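OTU domain-containing protein wMelOTU (Wolbachia pipientis wMel, PDB 6W9O) probably acts as a bacterial effector deubiquitinase, a cysteine protease of the OTU family that removes ubiquitin from modified proteins. Local coordinates at residues 46-49 with 55-58; 88-93 with 129-134; 182-185 with 191-194. All coordinates share one frame; numbering follows the deposited sequence. Where two conformers were deposited one is given.

Overall arrangement
From the N terminus, the chain leaves strand 42-44 and turns into helix 53-66; interaction 1 closes this short loop, with five residues between 46-49 and 55-58. Interaction 2 spans a longer excursion, 35 residues containing one whole helix and parts of two others, and pairs helix 89-95 with helix 126-137. Interaction 3 closes the hairpin of strands 181-188 and 191-197. The three follow in series, none nested or crossed. In space, interactions 1 and 3 are adjacent, centres about 8 Å apart, with Ser57 against strand 191-197. Helix 53-66 also reaches interaction 2, where Phe58 CZ lies 3.6 Å from Leu133 CB, so it links sheet and helices.

Interaction 1: 46-49 with 55-58; sequences QAIG and FDSF
Asp56 and Ile48 meet where the loop after strand 42-44 runs beside helix 53-66, the helix that this loop leads into in the OTU-like cysteine protease fold. The polar part is a single hydrogen bond across the contact, from Ile48 N to Asp56 OD2 at 2.9 Å. It is fairly straight at the hydrogen (157°), yet the donor approaches from above the carboxylate, 40° out of its plane. With CG anti to the backbone N (chi1 -166°), Asp56 directs its acid group outward to the loop. Two helix residues hold that group as well: Arg59 NE forms a salt bridge with OD1, and Gln60 NE2 makes a weak hydrogen bond to OD2 while also bonding Gln46 O. Two helix side chains thus grip the loop backbone, Asp56 at Ile48 N and Gln60 at Gln46 O.

The remaining contacts are van der Waals touches and few. In the conformer described, one of two, Ile48 CG2 rests 3.6 Å from Asp56 CB, the side chains crossing at about a right angle. Ala47 also touches Pro194 of strand 191-197. Ser57 OG, hydrogen-bonded to Cys53 O one helical turn back, stands 3.5 Å from Ala47 CB.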
ATOM      1  N   GLN A  46      -7.472   0.349  11.701  1.00 19.93           N
ATOM      2  CA  GLN A  46      -8.705   0.149  10.959  1.00 22.15           C
ATOM      3  C   GLN A  46      -8.593   0.883   9.645  1.00 21.29           C
ATOM      4  O   GLN A  46      -8.026   1.957   9.583  1.00 26.22           O
ATOM      5  CB  GLN A  46      -9.920   0.693  11.703  1.00 26.45           C
ATOM      6  CG  GLN A  46     -10.413  -0.222  12.788  1.00 42.30           C
ATOM      7  CD  GLN A  46      -9.622  -0.042  14.054  1.00 53.56           C
ATOM      8  OE1 GLN A  46      -9.388   1.087  14.499  1.00 56.13           O
ATOM      9  NE2 GLN A  46      -9.193  -1.152  14.653  1.00 57.16           N
ATOM     10  N   ALA A  47      -9.158   0.302   8.593  1.00 20.86           N
ATOM     11  CA  ALA A  47      -9.221   0.927   7.288  1.00 20.17           C
ATOM     12  C   ALA A  47     -10.692   1.058   6.897  1.00 21.96           C
ATOM     13  O   ALA A  47     -11.557   0.275   7.339  1.00 24.86           O
ATOM     14  CB  ALA A  47      -8.500   0.028   6.235  1.00 22.25           C
ATOM     15  N   ILE A  48     -10.967   2.033   6.028  1.00 22.05           N
ATOM     16  CA  ILE A  48     -12.302   2.188   5.467  0.65 23.06           C
ATOM     17  C   ILE A  48     -12.690   0.933   4.685  1.00 24.18           C
ATOM     18  O   ILE A  48     -11.835   0.244   4.116  1.00 27.26           O
ATOM     19  CB  ILE A  48     -12.289   3.445   4.579  0.65 24.23           C
ATOM     20  CG1 ILE A  48     -13.721   3.883   4.293  0.65 25.21           C
ATOM     21  CG2 ILE A  48     -11.482   3.204   3.296  0.65 24.46           C
ATOM     22  CD1 ILE A  48     -13.837   5.386   4.112  0.65 32.13           C
ATOM     23  N   GLY A  49     -13.977   0.634   4.663  1.00 23.71           N
ATOM     24  CA  GLY A  49     -14.439  -0.594   4.030  1.00 27.35           C
ATOM     25  C   GLY A  49     -15.341  -0.409   2.819  1.00 33.80           C
ATOM     26  O   GLY A  49     -16.242  -1.232   2.565  1.00 34.47           O
ATOM     27  N   PHE A  55      -5.768   1.620  -0.209  1.00 12.41           N
ATOM     28  CA  PHE A  55      -5.319   3.015  -0.258  1.00 13.58           C
ATOM     29  C   PHE A  55      -5.373   3.649   1.115  1.00 15.24           C
ATOM     30  O   PHE A  55      -4.455   4.426   1.496  1.00 14.80           O
ATOM     31  CB  PHE A  55      -6.212   3.777  -1.245  1.00 13.47           C
ATOM     32  CG  PHE A  55      -6.139   3.192  -2.645  1.00 12.47           C
ATOM     33  CD1 PHE A  55      -5.076   3.458  -3.478  1.00 13.28           C
ATOM     34  CD2 PHE A  55      -7.155   2.344  -3.076  1.00 13.72           C
ATOM     35  CE1 PHE A  55      -4.993   2.890  -4.726  1.00 14.98           C
ATOM     36  CE2 PHE A  55      -7.073   1.781  -4.340  1.00 14.51           C
ATOM     37  CZ  PHE A  55      -6.014   2.055  -5.160  1.00 14.82           C
ATOM     38  N   ASP A  56      -6.426   3.355   1.870  1.00 13.48           N
ATOM     39  CA  ASP A  56      -6.561   3.931   3.218  1.00 12.74           C
ATOM     40  C   ASP A  56      -5.505   3.362   4.163  1.00 15.68           C
ATOM     41  O   ASP A  56      -5.000   4.099   5.046  1.00 15.46           O
ATOM     42  CB  ASP A  56      -7.957   3.643   3.753  1.00 16.00           C
ATOM     43  CG  ASP A  56      -8.292   4.480   4.984  1.00 18.08           C
ATOM     44  OD1 ASP A  56      -8.146   5.723   4.869  1.00 19.58           O
ATOM     45  OD2 ASP A  56      -8.792   3.934   6.010  1.00 20.05           O
ATOM     46  N   SER A  57      -5.172   2.084   4.046  1.00 14.47           N
ATOM     47  CA  SER A  57      -4.116   1.516   4.901  1.00 12.69           C
ATOM     48  C   SER A  57      -2.765   2.126   4.559  1.00 12.74           C
ATOM     49  O   SER A  57      -2.004   2.556   5.462  1.00 13.17           O
ATOM     50  CB  SER A  57      -4.051  -0.002   4.676  1.00 12.50           C
ATOM     51  OG  SER A  57      -5.255  -0.614   5.102  1.00 14.23           O
ATOM     52  N   PHE A  58      -2.456   2.245   3.260  1.00 13.07           N
ATOM     53  CA  PHE A  58      -1.211   2.889   2.833  1.00 13.39           C
ATOM     54  C   PHE A  58      -1.154   4.328   3.319  1.00 12.31           C
ATOM     55  O   PHE A  58      -0.127   4.769   3.842  1.00 15.32           O
ATOM     56  CB  PHE A  58      -1.137   2.837   1.291  1.00 13.29           C
ATOM     57  CG  PHE A  58       0.178   3.294   0.707  1.00 12.50           C
ATOM     58  CD1 PHE A  58       1.134   2.353   0.277  1.00 14.08           C
ATOM     59  CD2 PHE A  58       0.458   4.664   0.544  1.00 14.69           C
ATOM     60  CE1 PHE A  58       2.359   2.796  -0.247  1.00 16.26           C
ATOM     61  CE2 PHE A  58       1.674   5.075  -0.027  1.00 16.16           C
ATOM     62  CZ  PHE A  58       2.625   4.103  -0.368  1.00 16.38           C
TER

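Interaction 2: 88-93 with 129-134; sequences PKWFTN and EGRILC
Trp90 and Arg131 lie flat on each other: ring and guanidinium planes differ by only 3° and their centres are 3.5 Å apart. The two side chains run past one another in opposite directions, so different parts of the arginine serve different parts of the indole. Arg131 CZ sits over the five-membered ring, 3.5 Å from its centroid, which meets the geometry of a cation-pi contact. Farther back, Arg131 CD lies 3.5 Å from the centroid of the six-membered ring and makes a CH-pi contact. An extended arginine chain, with CG anti to the backbone N (chi1 179°), spans the indole lengthwise in this way. NE also hydrogen-bonds Asn162 O, which probably limits rotation of the guanidinium. On the opposite face the indole is backed by CB of Phe91, so it is sandwiched.

Ile132 completes the contact beside the stack, at the indole's edge: its CG1 meets Trp90 CH2 (3.9 Å), and its CD1 comes obliquely to Phe91 CE2 (3.8 Å). The axes of the short helical segments 89-93 and 129-134 are nearly antiparallel (161°) but 11.5 Å apart, a spacing bridged mainly by the indole and the extended arginine. Around them, Phe91 packs edge-to-face with Phe82 of helix 72-84 and Tyr113 of helix 105-116, both of which also touch Ile132, while Asn162 lies between strands 155-161 and 164-167.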
ATOM      1  N   PRO A  88       5.797   2.679 -17.870  1.00 18.41           N
ATOM      2  CA  PRO A  88       6.750   1.644 -18.293  1.00 19.47           C
ATOM      3  C   PRO A  88       6.070   0.284 -18.433  1.00 19.67           C
ATOM      4  O   PRO A  88       4.952   0.045 -17.977  1.00 19.70           O
ATOM      5  CB  PRO A  88       7.751   1.613 -17.151  1.00 21.03           C
ATOM      6  CG  PRO A  88       6.992   2.099 -15.951  1.00 33.22           C
ATOM      7  CD  PRO A  88       6.046   3.164 -16.502  1.00 25.98           C
ATOM      8  N   LYS A  89       6.811  -0.617 -19.078  1.00 19.70           N
ATOM      9  CA  LYS A  89       6.248  -1.878 -19.558  1.00 19.46           C
ATOM     10  C   LYS A  89       5.807  -2.787 -18.425  1.00 20.26           C
ATOM     11  O   LYS A  89       4.907  -3.610 -18.636  1.00 21.39           O
ATOM     12  CB  LYS A  89       7.250  -2.574 -20.488  1.00 20.66           C
ATOM     13  CG  LYS A  89       7.324  -1.887 -21.829  1.00 22.93           C
ATOM     14  CD  LYS A  89       8.496  -2.385 -22.647  1.00 26.05           C
ATOM     15  CE  LYS A  89       8.533  -1.722 -24.032  1.00 31.86           C
ATOM     16  NZ  LYS A  89       9.510  -2.340 -24.991  1.00 36.81           N
ATOM     17  N   TRP A  90       6.413  -2.703 -17.245  1.00 17.97           N
ATOM     18  CA  TRP A  90       5.936  -3.566 -16.157  1.00 17.64           C
ATOM     19  C   TRP A  90       4.440  -3.384 -15.953  1.00 21.82           C
ATOM     20  O   TRP A  90       3.695  -4.349 -15.704  1.00 19.39           O
ATOM     21  CB  TRP A  90       6.705  -3.338 -14.844  1.00 17.50           C
ATOM     22  CG  TRP A  90       6.329  -2.112 -14.059  1.00 16.11           C
ATOM     23  CD1 TRP A  90       7.018  -0.915 -14.029  1.00 17.49           C
ATOM     24  CD2 TRP A  90       5.227  -1.968 -13.176  1.00 15.38           C
ATOM     25  NE1 TRP A  90       6.368  -0.040 -13.227  1.00 15.58           N
ATOM     26  CE2 TRP A  90       5.257  -0.646 -12.678  1.00 16.06           C
ATOM     27  CE3 TRP A  90       4.167  -2.808 -12.804  1.00 16.22           C
ATOM     28  CZ2 TRP A  90       4.297  -0.157 -11.763  1.00 14.78           C
ATOM     29  CZ3 TRP A  90       3.201  -2.330 -11.926  1.00 17.84           C
ATOM     30  CH2 TRP A  90       3.273  -1.010 -11.385  1.00 15.50           C
ATOM     31  N   PHE A  91       3.965  -2.154 -16.093  1.00 16.95           N
ATOM     32  CA  PHE A  91       2.598  -1.831 -15.736  1.00 16.32           C
ATOM     33  C   PHE A  91       1.656  -2.341 -16.790  1.00 21.15           C
ATOM     34  O   PHE A  91       0.673  -3.017 -16.457  1.00 20.79           O
ATOM     35  CB  PHE A  91       2.468  -0.295 -15.574  1.00 17.48           C
ATOM     36  CG  PHE A  91       1.049   0.159 -15.398  1.00 15.50           C
ATOM     37  CD1 PHE A  91       0.317   0.687 -16.457  1.00 17.86           C
ATOM     38  CD2 PHE A  91       0.468  -0.006 -14.166  1.00 15.64           C
ATOM     39  CE1 PHE A  91      -1.028   1.086 -16.253  1.00 18.06           C
ATOM     40  CE2 PHE A  91      -0.882   0.401 -13.932  1.00 15.40           C
ATOM     41  CZ  PHE A  91      -1.600   0.924 -14.973  1.00 15.79           C
ATOM     42  N   THR A  92       1.921  -2.026 -18.053  1.00 19.31           N
ATOM     43  CA  THR A  92       1.053  -2.543 -19.105  1.00 20.62           C
ATOM     44  C   THR A  92       1.104  -4.061 -19.142  1.00 26.65           C
ATOM     45  O   THR A  92       0.075  -4.706 -19.394  1.00 31.60           O
ATOM     46  CB  THR A  92       1.419  -1.907 -20.445  1.00 23.80           C
ATOM     47  OG1 THR A  92       2.833  -2.040 -20.717  1.00 28.40           O
ATOM     48  CG2 THR A  92       1.097  -0.432 -20.427  1.00 29.33           C
ATOM     49  N   ASN A  93       2.266  -4.650 -18.840  1.00 24.64           N
ATOM     50  CA  ASN A  93       2.367  -6.116 -18.796  1.00 26.55           C
ATOM     51  C   ASN A  93       1.480  -6.681 -17.684  1.00 27.09           C
ATOM     52  O   ASN A  93       0.932  -7.780 -17.805  1.00 29.36           O
ATOM     53  CB  ASN A  93       3.809  -6.562 -18.502  1.00 28.33           C
ATOM     54  CG  ASN A  93       4.792  -6.370 -19.688  1.00 32.11           C
ATOM     55  OD1 ASN A  93       4.402  -6.122 -20.819  1.00 35.94           O
ATOM     56  ND2 ASN A  93       6.086  -6.476 -19.391  1.00 36.16           N
ATOM     57  N   GLU A 129      -0.805  -1.008  -7.765  1.00 13.88           N
ATOM     58  CA  GLU A 129      -0.916   0.312  -7.150  1.00 13.05           C
ATOM     59  C   GLU A 129       0.130   0.505  -6.086  1.00 13.36           C
ATOM     60  O   GLU A 129       0.646   1.624  -5.937  1.00 13.54           O
ATOM     61  CB  GLU A 129      -2.311   0.477  -6.564  1.00 14.80           C
ATOM     62  CG  GLU A 129      -3.406   0.617  -7.680  1.00 13.53           C
ATOM     63  CD  GLU A 129      -3.726  -0.674  -8.374  1.00 14.87           C
ATOM     64  OE1 GLU A 129      -3.893  -1.697  -7.682  1.00 15.63           O
ATOM     65  OE2 GLU A 129      -3.796  -0.643  -9.613  1.00 15.90           O
ATOM     66  N   GLY A 130       0.482  -0.539  -5.324  1.00 12.18           N
ATOM     67  CA  GLY A 130       1.542  -0.349  -4.309  1.00 14.35           C
ATOM     68  C   GLY A 130       2.869   0.046  -4.937  1.00 13.25           C
ATOM     69  O   GLY A 130       3.553   0.963  -4.465  1.00 14.61           O
ATOM     70  N   ARG A 131       3.236  -0.578  -6.049  1.00 13.05           N
ATOM     71  CA  ARG A 131       4.481  -0.248  -6.733  1.00 13.35           C
ATOM     72  C   ARG A 131       4.457   1.191  -7.260  1.00 12.94           C
ATOM     73  O   ARG A 131       5.457   1.935  -7.134  1.00 14.14           O
ATOM     74  CB  ARG A 131       4.716  -1.258  -7.859  1.00 15.43           C
ATOM     75  CG  ARG A 131       5.989  -0.961  -8.627  1.00 16.84           C
ATOM     76  CD  ARG A 131       6.350  -2.186  -9.542  1.00 18.93           C
ATOM     77  NE  ARG A 131       7.553  -1.880 -10.301  1.00 20.96           N
ATOM     78  CZ  ARG A 131       8.117  -2.740 -11.155  1.00 21.63           C
ATOM     79  NH1 ARG A 131       7.583  -3.935 -11.319  1.00 25.94           N
ATOM     80  NH2 ARG A 131       9.201  -2.388 -11.813  1.00 30.49           N
ATOM     81  N   ILE A 132       3.312   1.621  -7.801  1.00 12.24           N
ATOM     82  CA  ILE A 132       3.179   2.999  -8.285  1.00 15.00           C
ATOM     83  C   ILE A 132       3.349   3.983  -7.129  1.00 13.21           C
ATOM     84  O   ILE A 132       4.050   4.999  -7.258  1.00 14.73           O
ATOM     85  CB  ILE A 132       1.803   3.208  -8.958  1.00 13.81           C
ATOM     86  CG1 ILE A 132       1.704   2.400 -10.253  1.00 13.94           C
ATOM     87  CG2 ILE A 132       1.558   4.753  -9.157  1.00 15.53           C
ATOM     88  CD1 ILE A 132       0.232   2.280 -10.776  1.00 15.61           C
ATOM     89  N   LEU A 133       2.713   3.705  -5.981  1.00 14.01           N
ATOM     90  CA  LEU A 133       2.780   4.673  -4.886  1.00 14.18           C
ATOM     91  C   LEU A 133       4.151   4.659  -4.220  1.00 14.23           C
ATOM     92  O   LEU A 133       4.601   5.696  -3.693  1.00 15.06           O
ATOM     93  CB  LEU A 133       1.682   4.367  -3.871  1.00 15.63           C
ATOM     94  CG  LEU A 133       0.266   4.438  -4.461  1.00 13.91           C
ATOM     95  CD1 LEU A 133      -0.746   3.975  -3.418  1.00 14.15           C
ATOM     96  CD2 LEU A 133       0.002   5.893  -4.952  1.00 15.69           C
ATOM     97  N   CYS A 134       4.841   3.514  -4.196  1.00 14.36           N
ATOM     98  CA  CYS A 134       6.190   3.470  -3.648  1.00 15.12           C
ATOM     99  C   CYS A 134       7.094   4.366  -4.480  1.00 16.94           C
ATOM    100  O   CYS A 134       7.945   5.116  -3.947  1.00 17.42           O
ATOM    101  CB  CYS A 134       6.703   2.019  -3.726  1.00 14.65           C
ATOM    102  SG  CYS A 134       6.075   1.049  -2.349  1.00 16.66           S
TER

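Interaction 3: 182-185 with 191-194; sequences VHII and HFEP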
ATOM      1  N   VAL A 182       6.578   1.729   4.784  1.00 12.74           N
ATOM      2  CA  VAL A 182       5.217   1.761   5.283  1.00 11.82           C
ATOM      3  C   VAL A 182       4.748   0.312   5.428  1.00 14.10           C
ATOM      4  O   VAL A 182       5.313  -0.621   4.827  1.00 14.46           O
ATOM      5  CB  VAL A 182       4.286   2.580   4.375  1.00 15.20           C
ATOM      6  CG1 VAL A 182       4.731   4.079   4.399  1.00 15.11           C
ATOM      7  CG2 VAL A 182       4.356   2.092   2.983  1.00 15.57           C
ATOM      8  N   HIS A 183       3.741   0.086   6.285  1.00 11.59           N
ATOM      9  CA  HIS A 183       3.385  -1.279   6.705  1.00 10.60           C
ATOM     10  C   HIS A 183       1.887  -1.491   6.663  1.00 11.76           C
ATOM     11  O   HIS A 183       1.135  -0.701   7.230  1.00 12.98           O
ATOM     12  CB  HIS A 183       3.824  -1.534   8.179  1.00 11.89           C
ATOM     13  CG  HIS A 183       5.279  -1.287   8.415  1.00 10.45           C
ATOM     14  ND1 HIS A 183       6.230  -2.283   8.313  1.00 12.86           N
ATOM     15  CD2 HIS A 183       5.929  -0.162   8.815  1.00 12.85           C
ATOM     16  CE1 HIS A 183       7.424  -1.758   8.598  1.00 13.84           C
ATOM     17  NE2 HIS A 183       7.261  -0.480   8.920  1.00 13.93           N
ATOM     18  N   ILE A 184       1.469  -2.608   6.037  1.00 11.60           N
ATOM     19  CA  ILE A 184       0.055  -2.972   6.030  1.00 11.23           C
ATOM     20  C   ILE A 184      -0.047  -4.468   6.230  1.00 11.57           C
ATOM     21  O   ILE A 184       0.916  -5.217   6.025  1.00 13.31           O
ATOM     22  CB  ILE A 184      -0.682  -2.527   4.743  1.00 12.38           C
ATOM     23  CG1 ILE A 184      -0.173  -3.365   3.560  1.00 13.41           C
ATOM     24  CG2 ILE A 184      -0.498  -1.018   4.490  1.00 13.44           C
ATOM     25  CD1 ILE A 184      -0.862  -2.934   2.238  1.00 14.06           C
ATOM     26  N   ILE A 185      -1.212  -4.895   6.677  1.00 12.52           N
ATOM     27  CA  ILE A 185      -1.442  -6.322   6.939  1.00 13.68           C
ATOM     28  C   ILE A 185      -2.587  -6.813   6.071  1.00 15.18           C
ATOM     29  O   ILE A 185      -3.570  -6.094   5.859  1.00 14.24           O
ATOM     30  CB  ILE A 185      -1.614  -6.601   8.446  1.00 20.79           C
ATOM     31  CG1 ILE A 185      -1.754  -8.100   8.762  1.00 23.08           C
ATOM     32  CG2 ILE A 185      -2.726  -5.797   9.049  1.00 23.25           C
ATOM     33  CD1 ILE A 185      -1.288  -8.406  10.265  1.00 23.42           C
ATOM     34  N   HIS A 191      -7.943  -7.753   1.155  1.00 13.88           N
ATOM     35  CA  HIS A 191      -8.367  -7.042   2.367  1.00 12.03           C
ATOM     36  C   HIS A 191      -7.138  -6.581   3.118  1.00 14.81           C
ATOM     37  O   HIS A 191      -6.269  -7.406   3.438  1.00 15.17           O
ATOM     38  CB  HIS A 191      -9.161  -8.009   3.240  1.00 14.98           C
ATOM     39  CG  HIS A 191     -10.454  -8.387   2.618  1.00 14.56           C
ATOM     40  ND1 HIS A 191     -11.664  -7.843   3.012  1.00 16.63           N
ATOM     41  CD2 HIS A 191     -10.738  -9.284   1.643  1.00 15.07           C
ATOM     42  CE1 HIS A 191     -12.638  -8.393   2.291  1.00 17.32           C
ATOM     43  NE2 HIS A 191     -12.096  -9.230   1.422  1.00 17.78           N
ATOM     44  N   PHE A 192      -7.075  -5.279   3.429  1.00 12.59           N
ATOM     45  CA  PHE A 192      -5.898  -4.723   4.094  1.00 13.10           C
ATOM     46  C   PHE A 192      -6.307  -3.849   5.264  1.00 13.67           C
ATOM     47  O   PHE A 192      -7.370  -3.229   5.270  1.00 15.40           O
ATOM     48  CB  PHE A 192      -5.120  -3.835   3.106  1.00 14.06           C
ATOM     49  CG  PHE A 192      -4.582  -4.616   1.937  1.00 13.34           C
ATOM     50  CD1 PHE A 192      -3.420  -5.349   2.076  1.00 13.18           C
ATOM     51  CD2 PHE A 192      -5.272  -4.624   0.734  1.00 12.38           C
ATOM     52  CE1 PHE A 192      -2.952  -6.128   1.030  1.00 14.66           C
ATOM     53  CE2 PHE A 192      -4.832  -5.418  -0.351  1.00 14.45           C
ATOM     54  CZ  PHE A 192      -3.645  -6.175  -0.203  1.00 15.11           C
ATOM     55  N   GLU A 193      -5.405  -3.771   6.248  1.00 12.46           N
ATOM     56  CA  GLU A 193      -5.476  -2.814   7.356  0.53 13.95           C
ATOM     57  C   GLU A 193      -4.095  -2.234   7.526  1.00 12.88           C
ATOM     58  O   GLU A 193      -3.093  -2.858   7.166  1.00 12.84           O
ATOM     59  CB  GLU A 193      -5.844  -3.529   8.660  0.53 15.01           C
ATOM     60  CG  GLU A 193      -7.311  -4.022   8.770  0.53 16.95           C
ATOM     61  CD  GLU A 193      -7.405  -5.366   9.528  0.53 19.16           C
ATOM     62  OE1 GLU A 193      -6.722  -6.328   9.118  0.53 28.71           O
ATOM     63  OE2 GLU A 193      -8.125  -5.467  10.525  0.53 24.80           O
ATOM     64  N   PRO A 194      -3.971  -1.019   8.077  1.00 12.88           N
ATOM     65  CA  PRO A 194      -2.649  -0.445   8.332  1.00 13.01           C
ATOM     66  C   PRO A 194      -2.050  -1.128   9.567  1.00 12.09           C
ATOM     67  O   PRO A 194      -2.735  -1.476  10.528  1.00 14.92           O
ATOM     68  CB  PRO A 194      -2.964   1.042   8.634  1.00 13.43           C
ATOM     69  CG  PRO A 194      -4.307   0.999   9.280  1.00 13.82           C
ATOM     70  CD  PRO A 194      -5.080  -0.124   8.491  1.00 16.47           C
TER
HETATM   71  O   HOH W   1      -6.109  -7.299   6.745  1.00 19.76           O
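Ile184 lays its CD1 methyl against the ring of Phe192, 3.5 Å from CD1 of the phenylalanine, in an oblique approach. The methyl gets there because CG1 of Ile184 stands between the backbone N and the carbonyl carbon (chi1 69°), with the chain then fully extended to CD1. Both side chains also meet helix 53-66: Ile184 touches Phe54 and Ser57, and the Phe192 ring packs edge-to-face with Phe54.

The backbone evidence for an antiparallel pairing is a reciprocal pair of bonds between Ile185 and Glu193. Ile185 N donates to Glu193 O at 2.8 Å in an almost straight bond (171° at the hydrogen), while Glu193 N returns a bond to Ile185 O at 3.0 Å. Ile185 O is engaged further by a CA-H...O contact, with Phe192 CA at 3.2 Å. The next pair, Ile184 with Pro194, is of the non-hydrogen-bonded type, with CA atoms only 4.4 Å apart, and its side chains diverge. The axes of the short segments run at 134° to each other, well short of antiparallel, which marks a strong twist.

On the other face Ile185 CG2 lies 3.9 Å from Glu193 CB, and both side chains touch Val44 of strand 42-44. Water 1 lies 2.9 Å from Ile185 O and near Glu193 OE1, positioned to bridge them, although other acceptors compete for its protons and Glu193 has a second conformer.

The imidazole end of His183 leads away from this pairing, and its ND1 is hydrogen-bonded with His142 ND1 on strand 140-146. The whole is a strongly twisted beta hairpin within the mixed sheet, one face packed on helix 53-66, as in the sheet-and-helix core of OTU-family cysteine proteases.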